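Local structure of putative sugar binding protein (Salmonella enterica subsp. enterica serovar Typhimurium, 3KNZ) at residues R48-I53 / G124-S129; R52-G57 / F86-E91. The protein probably binds a phosphosugar or related carbohydrate derivative through SIS (sugar isomerase) folds, and may act like the isomerising half of glucosamine-6-phosphate synthase. One frame throughout, in Å; residues are numbered along the deposited sequence.

Interaction 1. Residues R48-I53 / G124-S129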
ATOM      1  N   ARG A  48      21.810 -20.785  -2.346  1.00 38.44           N
ATOM      2  CA  ARG A  48      20.540 -21.509  -2.225  1.00 38.08           C
ATOM      3  C   ARG A  48      19.434 -21.093  -3.208  1.00 36.38           C
ATOM      4  O   ARG A  48      18.249 -21.158  -2.876  1.00 36.47           O
ATOM      5  CB  ARG A  48      20.007 -21.389  -0.798  1.00 38.94           C
ATOM      6  CG  ARG A  48      20.905 -21.992   0.263  1.00 43.37           C
ATOM      7  CD  ARG A  48      20.253 -21.858   1.624  1.00 50.85           C
ATOM      8  NE  ARG A  48      21.044 -22.451   2.696  1.00 56.07           N
ATOM      9  CZ  ARG A  48      20.673 -22.474   3.972  1.00 61.11           C
ATOM     10  NH1 ARG A  48      19.516 -21.934   4.347  1.00 58.82           N
ATOM     11  NH2 ARG A  48      21.461 -23.041   4.878  1.00 63.97           N
ATOM     12  N   GLY A  49      19.818 -20.668  -4.406  1.00 34.43           N
ATOM     13  CA  GLY A  49      18.856 -20.323  -5.457  1.00 32.87           C
ATOM     14  C   GLY A  49      17.674 -19.432  -5.109  1.00 31.11           C
ATOM     15  O   GLY A  49      16.530 -19.761  -5.428  1.00 30.80           O
ATOM     16  N   VAL A  50      17.949 -18.304  -4.459  1.00 29.80           N
ATOM     17  CA  VAL A  50      16.914 -17.319  -4.142  1.00 28.42           C
ATOM     18  C   VAL A  50      16.627 -16.504  -5.402  1.00 28.09           C
ATOM     19  O   VAL A  50      17.547 -15.986  -6.033  1.00 29.24           O
ATOM     20  CB  VAL A  50      17.351 -16.379  -3.007  1.00 27.86           C
ATOM     21  CG1 VAL A  50      16.475 -15.128  -2.978  1.00 27.49           C
ATOM     22  CG2 VAL A  50      17.329 -17.115  -1.675  1.00 25.61           C
ATOM     23  N   THR A  51      15.353 -16.381  -5.763  1.00 27.17           N
ATOM     24  CA  THR A  51      14.974 -15.694  -6.996  1.00 25.92           C
ATOM     25  C   THR A  51      14.428 -14.280  -6.792  1.00 26.48           C
ATOM     26  O   THR A  51      14.269 -13.535  -7.761  1.00 26.50           O
ATOM     27  CB  THR A  51      13.923 -16.514  -7.760  1.00 26.04           C
ATOM     28  OG1 THR A  51      12.667 -16.449  -7.073  1.00 24.53           O
ATOM     29  CG2 THR A  51      14.374 -17.973  -7.885  1.00 21.57           C
ATOM     30  N   ARG A  52      14.140 -13.905  -5.549  1.00 26.89           N
ATOM     31  CA  ARG A  52      13.621 -12.561  -5.266  1.00 27.06           C
ATOM     32  C   ARG A  52      13.743 -12.206  -3.781  1.00 26.45           C
ATOM     33  O   ARG A  52      13.884 -13.089  -2.924  1.00 26.26           O
ATOM     34  CB  ARG A  52      12.150 -12.464  -5.697  1.00 27.58           C
ATOM     35  CG  ARG A  52      11.181 -13.280  -4.823  1.00 29.47           C
ATOM     36  CD  ARG A  52       9.772 -13.399  -5.428  1.00 34.04           C
ATOM     37  NE  ARG A  52       9.247 -12.133  -5.944  1.00 38.11           N
ATOM     38  CZ  ARG A  52       9.278 -11.761  -7.226  1.00 42.02           C
ATOM     39  NH1 ARG A  52       9.796 -12.554  -8.156  1.00 42.79           N
ATOM     40  NH2 ARG A  52       8.775 -10.588  -7.585  1.00 42.89           N
ATOM     41  N   ILE A  53      13.719 -10.914  -3.473  1.00 25.65           N
ATOM     42  CA  ILE A  53      13.727 -10.493  -2.074  1.00 25.63           C
ATOM     43  C   ILE A  53      12.342  -9.946  -1.745  1.00 24.77           C
ATOM     44  O   ILE A  53      11.747  -9.227  -2.545  1.00 24.54           O
ATOM     45  CB  ILE A  53      14.802  -9.414  -1.728  1.00 26.27           C
ATOM     46  CG1 ILE A  53      16.230  -9.935  -1.941  1.00 26.73           C
ATOM     47  CG2 ILE A  53      14.654  -8.955  -0.268  1.00 24.14           C
ATOM     48  CD1 ILE A  53      16.692  -9.892  -3.364  1.00 31.67           C
ATOM     49  N   GLY A 124       9.800 -23.303   2.610  1.00 27.79           N
ATOM     50  CA  GLY A 124      11.128 -23.383   2.012  1.00 26.80           C
ATOM     51  C   GLY A 124      11.856 -22.080   1.713  1.00 26.12           C
ATOM     52  O   GLY A 124      12.998 -22.103   1.265  1.00 26.18           O
ATOM     53  N   HIS A 125      11.218 -20.939   1.951  1.00 25.36           N
ATOM     54  CA  HIS A 125      11.881 -19.662   1.699  1.00 24.86           C
ATOM     55  C   HIS A 125      12.899 -19.386   2.804  1.00 24.54           C
ATOM     56  O   HIS A 125      12.707 -19.801   3.945  1.00 23.97           O
ATOM     57  CB  HIS A 125      10.870 -18.513   1.625  1.00 24.52           C
ATOM     58  CG  HIS A 125       9.838 -18.677   0.555  1.00 23.59           C
ATOM     59  ND1 HIS A 125      10.097 -18.422  -0.774  1.00 22.37           N
ATOM     60  CD2 HIS A 125       8.539 -19.056   0.618  1.00 24.16           C
ATOM     61  CE1 HIS A 125       9.008 -18.652  -1.486  1.00 24.36           C
ATOM     62  NE2 HIS A 125       8.048 -19.039  -0.664  1.00 24.39           N
ATOM     63  N   ILE A 126      13.989 -18.705   2.458  1.00 24.43           N
ATOM     64  CA  ILE A 126      14.996 -18.347   3.446  1.00 24.51           C
ATOM     65  C   ILE A 126      14.472 -17.110   4.158  1.00 23.95           C
ATOM     66  O   ILE A 126      13.897 -16.235   3.519  1.00 23.15           O
ATOM     67  CB  ILE A 126      16.385 -18.018   2.823  1.00 24.70           C
ATOM     68  CG1 ILE A 126      16.985 -19.232   2.110  1.00 26.67           C
ATOM     69  CG2 ILE A 126      17.362 -17.531   3.899  1.00 24.43           C
ATOM     70  CD1 ILE A 126      16.383 -19.512   0.756  1.00 31.37           C
ATOM     71  N   THR A 127      14.663 -17.040   5.470  1.00 23.13           N
ATOM     72  CA  THR A 127      14.207 -15.887   6.228  1.00 23.29           C
ATOM     73  C   THR A 127      15.360 -15.126   6.867  1.00 23.36           C
ATOM     74  O   THR A 127      16.416 -15.692   7.144  1.00 24.52           O
ATOM     75  CB  THR A 127      13.239 -16.296   7.340  1.00 23.04           C
ATOM     76  OG1 THR A 127      13.880 -17.256   8.194  1.00 23.29           O
ATOM     77  CG2 THR A 127      11.962 -16.883   6.752  1.00 22.15           C
ATOM     78  N   ALA A 128      15.141 -13.835   7.091  1.00 23.39           N
ATOM     79  CA  ALA A 128      16.117 -12.968   7.740  1.00 23.87           C
ATOM     80  C   ALA A 128      15.364 -11.979   8.610  1.00 24.27           C
ATOM     81  O   ALA A 128      14.207 -11.674   8.349  1.00 25.06           O
ATOM     82  CB  ALA A 128      16.950 -12.231   6.715  1.00 23.26           C
ATOM     83  N   SER A 129      16.014 -11.473   9.646  1.00 24.51           N
ATOM     84  CA  SER A 129      15.360 -10.534  10.534  1.00 24.53           C
ATOM     85  C   SER A 129      16.144  -9.243  10.614  1.00 24.43           C
ATOM     86  O   SER A 129      17.369  -9.255  10.595  1.00 23.70           O
ATOM     87  CB  SER A 129      15.216 -11.135  11.930  1.00 24.40           C
ATOM     88  OG  SER A 129      16.484 -11.432  12.490  1.00 23.29           O
TER
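Val-50 and Ile-126 form a small apolar contact at the N-terminal end of the SIS domain's parallel sheet, on one of its faces. The domain has an alpha/beta/alpha fold with strand order 2-1-3-4-5. Val-50 lies in the loop between helix 36-47 and strand 52-56. Ile-126 is the first residue of strand 126-131. Strand 99-105 runs between these two strands, so there is no backbone bond across the contact. The backbones stay apart, with Val-50 CA 7.9 Å from Ile-126 CA. Both side chains also touch Leu-100 of the middle strand. The closest approach is 3.5 Å, between Val-50 CG2 and Ile-126 CD1, and the two side chains are inclined to each other. With chi1 at 163°, Val-50 CG1 is anti to the backbone N and CG2 anti to the carbonyl carbon, and it is CG2 that reaches the isoleucine. Gly-124 ends helix 111-122 in a Schellman motif, and the chain reaches Ile-126 two residues later. Tyr-144 of the outermost strand 144-145 packs against both Ile-126 and Arg-48. Arg-48, just past its helix, adds an exposed border to the buried pair. Its side chain is extended, and its CD lies 4.2 Å from Ile-126 CG1.

Interaction 2. Residues R52-G57 / F86-E91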
ATOM      1  N   ARG A  52      14.140 -13.905  -5.549  1.00 26.89           N
ATOM      2  CA  ARG A  52      13.621 -12.561  -5.266  1.00 27.06           C
ATOM      3  C   ARG A  52      13.743 -12.206  -3.781  1.00 26.45           C
ATOM      4  O   ARG A  52      13.884 -13.089  -2.924  1.00 26.26           O
ATOM      5  CB  ARG A  52      12.150 -12.464  -5.697  1.00 27.58           C
ATOM      6  CG  ARG A  52      11.181 -13.280  -4.823  1.00 29.47           C
ATOM      7  CD  ARG A  52       9.772 -13.399  -5.428  1.00 34.04           C
ATOM      8  NE  ARG A  52       9.247 -12.133  -5.944  1.00 38.11           N
ATOM      9  CZ  ARG A  52       9.278 -11.761  -7.226  1.00 42.02           C
ATOM     10  NH1 ARG A  52       9.796 -12.554  -8.156  1.00 42.79           N
ATOM     11  NH2 ARG A  52       8.775 -10.588  -7.585  1.00 42.89           N
ATOM     12  N   ILE A  53      13.719 -10.914  -3.473  1.00 25.65           N
ATOM     13  CA  ILE A  53      13.727 -10.493  -2.074  1.00 25.63           C
ATOM     14  C   ILE A  53      12.342  -9.946  -1.745  1.00 24.77           C
ATOM     15  O   ILE A  53      11.747  -9.227  -2.545  1.00 24.54           O
ATOM     16  CB  ILE A  53      14.802  -9.414  -1.728  1.00 26.27           C
ATOM     17  CG1 ILE A  53      16.230  -9.935  -1.941  1.00 26.73           C
ATOM     18  CG2 ILE A  53      14.654  -8.955  -0.268  1.00 24.14           C
ATOM     19  CD1 ILE A  53      16.692  -9.892  -3.364  1.00 31.67           C
ATOM     20  N   ILE A  54      11.829 -10.320  -0.576  1.00 24.23           N
ATOM     21  CA  ILE A  54      10.538  -9.847  -0.100  1.00 23.47           C
ATOM     22  C   ILE A  54      10.774  -9.164   1.244  1.00 23.14           C
ATOM     23  O   ILE A  54      11.147  -9.821   2.212  1.00 22.69           O
ATOM     24  CB  ILE A  54       9.552 -11.016   0.088  1.00 23.56           C
ATOM     25  CG1 ILE A  54       9.331 -11.756  -1.237  1.00 24.26           C
ATOM     26  CG2 ILE A  54       8.229 -10.525   0.646  1.00 20.70           C
ATOM     27  CD1 ILE A  54       8.435 -12.996  -1.112  1.00 20.13           C
ATOM     28  N   LEU A  55      10.610  -7.845   1.287  1.00 23.33           N
ATOM     29  CA  LEU A  55      10.756  -7.079   2.531  1.00 22.70           C
ATOM     30  C   LEU A  55       9.367  -6.880   3.123  1.00 22.74           C
ATOM     31  O   LEU A  55       8.486  -6.333   2.459  1.00 22.90           O
ATOM     32  CB  LEU A  55      11.376  -5.714   2.257  1.00 22.13           C
ATOM     33  CG  LEU A  55      12.652  -5.694   1.417  1.00 21.48           C
ATOM     34  CD1 LEU A  55      13.150  -4.259   1.319  1.00 17.14           C
ATOM     35  CD2 LEU A  55      13.718  -6.601   2.008  1.00 15.52           C
ATOM     36  N   THR A  56       9.161  -7.315   4.361  1.00 23.16           N
ATOM     37  CA  THR A  56       7.845  -7.191   4.975  1.00 24.15           C
ATOM     38  C   THR A  56       7.898  -6.576   6.369  1.00 24.54           C
ATOM     39  O   THR A  56       8.832  -6.809   7.130  1.00 24.90           O
ATOM     40  CB  THR A  56       7.123  -8.554   5.054  1.00 24.75           C
ATOM     41  OG1 THR A  56       5.736  -8.338   5.337  1.00 26.48           O
ATOM     42  CG2 THR A  56       7.755  -9.460   6.126  1.00 22.31           C
ATOM     43  N   GLY A  57       6.870  -5.797   6.690  1.00 24.96           N
ATOM     44  CA  GLY A  57       6.785  -5.110   7.968  1.00 25.17           C
ATOM     45  C   GLY A  57       5.693  -4.057   7.965  1.00 25.26           C
ATOM     46  O   GLY A  57       4.913  -3.941   7.004  1.00 24.88           O
ATOM     47  N   PHE A  86       0.382  -9.435   6.365  1.00 22.44           N
ATOM     48  CA  PHE A  86      -0.858 -10.168   6.080  1.00 22.25           C
ATOM     49  C   PHE A  86      -1.001 -10.501   4.597  1.00 22.71           C
ATOM     50  O   PHE A  86      -1.712 -11.439   4.235  1.00 22.55           O
ATOM     51  CB  PHE A  86      -2.103  -9.434   6.612  1.00 21.72           C
ATOM     52  CG  PHE A  86      -2.414  -8.145   5.897  1.00 22.91           C
ATOM     53  CD1 PHE A  86      -3.226  -8.134   4.773  1.00 21.04           C
ATOM     54  CD2 PHE A  86      -1.904  -6.940   6.358  1.00 22.42           C
ATOM     55  CE1 PHE A  86      -3.511  -6.940   4.112  1.00 23.37           C
ATOM     56  CE2 PHE A  86      -2.186  -5.748   5.714  1.00 22.21           C
ATOM     57  CZ  PHE A  86      -2.987  -5.745   4.588  1.00 23.41           C
HETATM   58  N   MSE A  87      -0.319  -9.739   3.748  1.00 23.37           N
HETATM   59  CA  MSE A  87      -0.321  -9.996   2.306  1.00 24.45           C
HETATM   60  C   MSE A  87       0.457 -11.278   1.983  1.00 23.93           C
HETATM   61  O   MSE A  87       0.223 -11.897   0.943  1.00 23.34           O
HETATM   62  CB  MSE A  87       0.313  -8.830   1.540  1.00 25.41           C
HETATM   63  CG  MSE A  87      -0.439  -7.519   1.629  1.00 29.00           C
HETATM   64 SE   MSE A  87      -2.063  -7.574   0.586  0.75 29.98          SE
HETATM   65  CE  MSE A  87      -1.322  -7.515  -1.208  1.00 31.48           C
ATOM     66  N   LEU A  88       1.400 -11.654   2.851  1.00 23.50           N
ATOM     67  CA  LEU A  88       2.178 -12.882   2.655  1.00 22.95           C
ATOM     68  C   LEU A  88       1.455 -14.107   3.213  1.00 23.15           C
ATOM     69  O   LEU A  88       1.878 -14.699   4.201  1.00 23.33           O
ATOM     70  CB  LEU A  88       3.562 -12.769   3.293  1.00 22.35           C
ATOM     71  CG  LEU A  88       4.557 -11.911   2.538  1.00 21.38           C
ATOM     72  CD1 LEU A  88       5.860 -11.835   3.324  1.00 18.83           C
ATOM     73  CD2 LEU A  88       4.774 -12.499   1.139  1.00 18.28           C
ATOM     74  N   ASP A  89       0.358 -14.480   2.568  1.00 23.33           N
ATOM     75  CA  ASP A  89      -0.403 -15.642   2.985  1.00 23.59           C
ATOM     76  C   ASP A  89       0.228 -16.905   2.406  1.00 23.23           C
ATOM     77  O   ASP A  89       1.164 -16.834   1.606  1.00 22.37           O
ATOM     78  CB  ASP A  89      -1.867 -15.495   2.558  1.00 24.19           C
ATOM     79  CG  ASP A  89      -2.017 -15.172   1.082  1.00 26.65           C
ATOM     80  OD1 ASP A  89      -2.904 -14.366   0.744  1.00 31.98           O
ATOM     81  OD2 ASP A  89      -1.238 -15.695   0.261  1.00 30.26           O
ATOM     82  N   ASP A  90      -0.280 -18.059   2.818  1.00 23.60           N
ATOM     83  CA  ASP A  90       0.274 -19.329   2.360  1.00 24.21           C
ATOM     84  C   ASP A  90       0.209 -19.483   0.845  1.00 24.57           C
ATOM     85  O   ASP A  90       1.174 -19.947   0.222  1.00 25.11           O
ATOM     86  CB  ASP A  90      -0.433 -20.513   3.036  1.00 23.82           C
ATOM     87  CG  ASP A  90      -0.094 -20.635   4.511  1.00 24.12           C
ATOM     88  OD1 ASP A  90       1.054 -20.327   4.886  1.00 26.10           O
ATOM     89  OD2 ASP A  90      -0.965 -21.060   5.297  1.00 27.63           O
ATOM     90  N   GLU A  91      -0.906 -19.071   0.250  1.00 24.29           N
ATOM     91  CA  GLU A  91      -1.088 -19.238  -1.179  0.50 24.18           C
ATOM     92  C   GLU A  91      -0.121 -18.340  -1.963  1.00 23.83           C
ATOM     93  O   GLU A  91       0.347 -18.720  -3.033  1.00 24.39           O
ATOM     94  CB  GLU A  91      -2.559 -19.011  -1.538  0.50 24.23           C
ATOM     95  CG  GLU A  91      -3.037 -19.825  -2.725  0.50 24.80           C
ATOM     96  CD  GLU A  91      -4.504 -20.182  -2.616  0.50 23.77           C
ATOM     97  OE1 GLU A  91      -5.124 -19.838  -1.591  0.50 23.61           O
ATOM     98  OE2 GLU A  91      -5.033 -20.826  -3.543  0.50 26.17           O
TER
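Leu-88 points its side chain at strand 52-56, where it meets Ile-54 and Thr-56. Its CB is aimed at the strand but is still 5.8 Å from Ile-54 CG2. At CG the gap to Ile-54 CG2 has narrowed to 4.4 Å. CG lies anti to the carbonyl carbon (chi1 -75°), and from there the two methyls part. CD1 touches both strand residues, 3.8 Å from Ile-54 CG2 and 3.9 Å from Thr-56 CB. Thr-56 OG1 is also near, 4.0 Å from Leu-88 CD1, but this is only van der Waals contact. The threonine hydroxyl is hydrogen-bonded to the carbonyl O of Cys-83. CD2 keeps to the isoleucine, 4.0 Å from Ile-54 CG2. Ile-54 and Leu-88 run past each other in opposite directions, while Thr-56 meets the leucine end on. In the SIS fold this is a buried packing of the connection that leaves strand 80-83 against the neighbouring strand of the parallel sheet. Leu-88 is the centre of an inverse gamma turn, with a weak bond from Asp-89 N to Met-87 O. Its own carbonyl O accepts a hydrogen bond from Arg-119 NE on helix 111-122. Asp-89 then caps helix 90-95. The far side of this connection faces the second subunit, where Phe-86 meets Phe-235 of that subunit.

Overall arrangement
Both contacts belong to the same SIS sheet and draw on the chain around strand 52-56. Their centres are about 11 Å apart. Interaction 1 uses the loop that enters the strand, and interaction 2 uses residues within it. Both are apolar and have no hydrogen bond across them. Interaction 1 joins the loop before strand 52-56 to the start of strand 126-131 across strand 99-105, and Arg-48 at its border is exposed. In interaction 2 all the touching residues are buried, and a connecting turn lies on the sheet. Near both, Arg-52 forms a salt bridge with Asp-81. Interaction 2 lies closer to the dimer interface, with several residues of 86-91 contacting the second subunit.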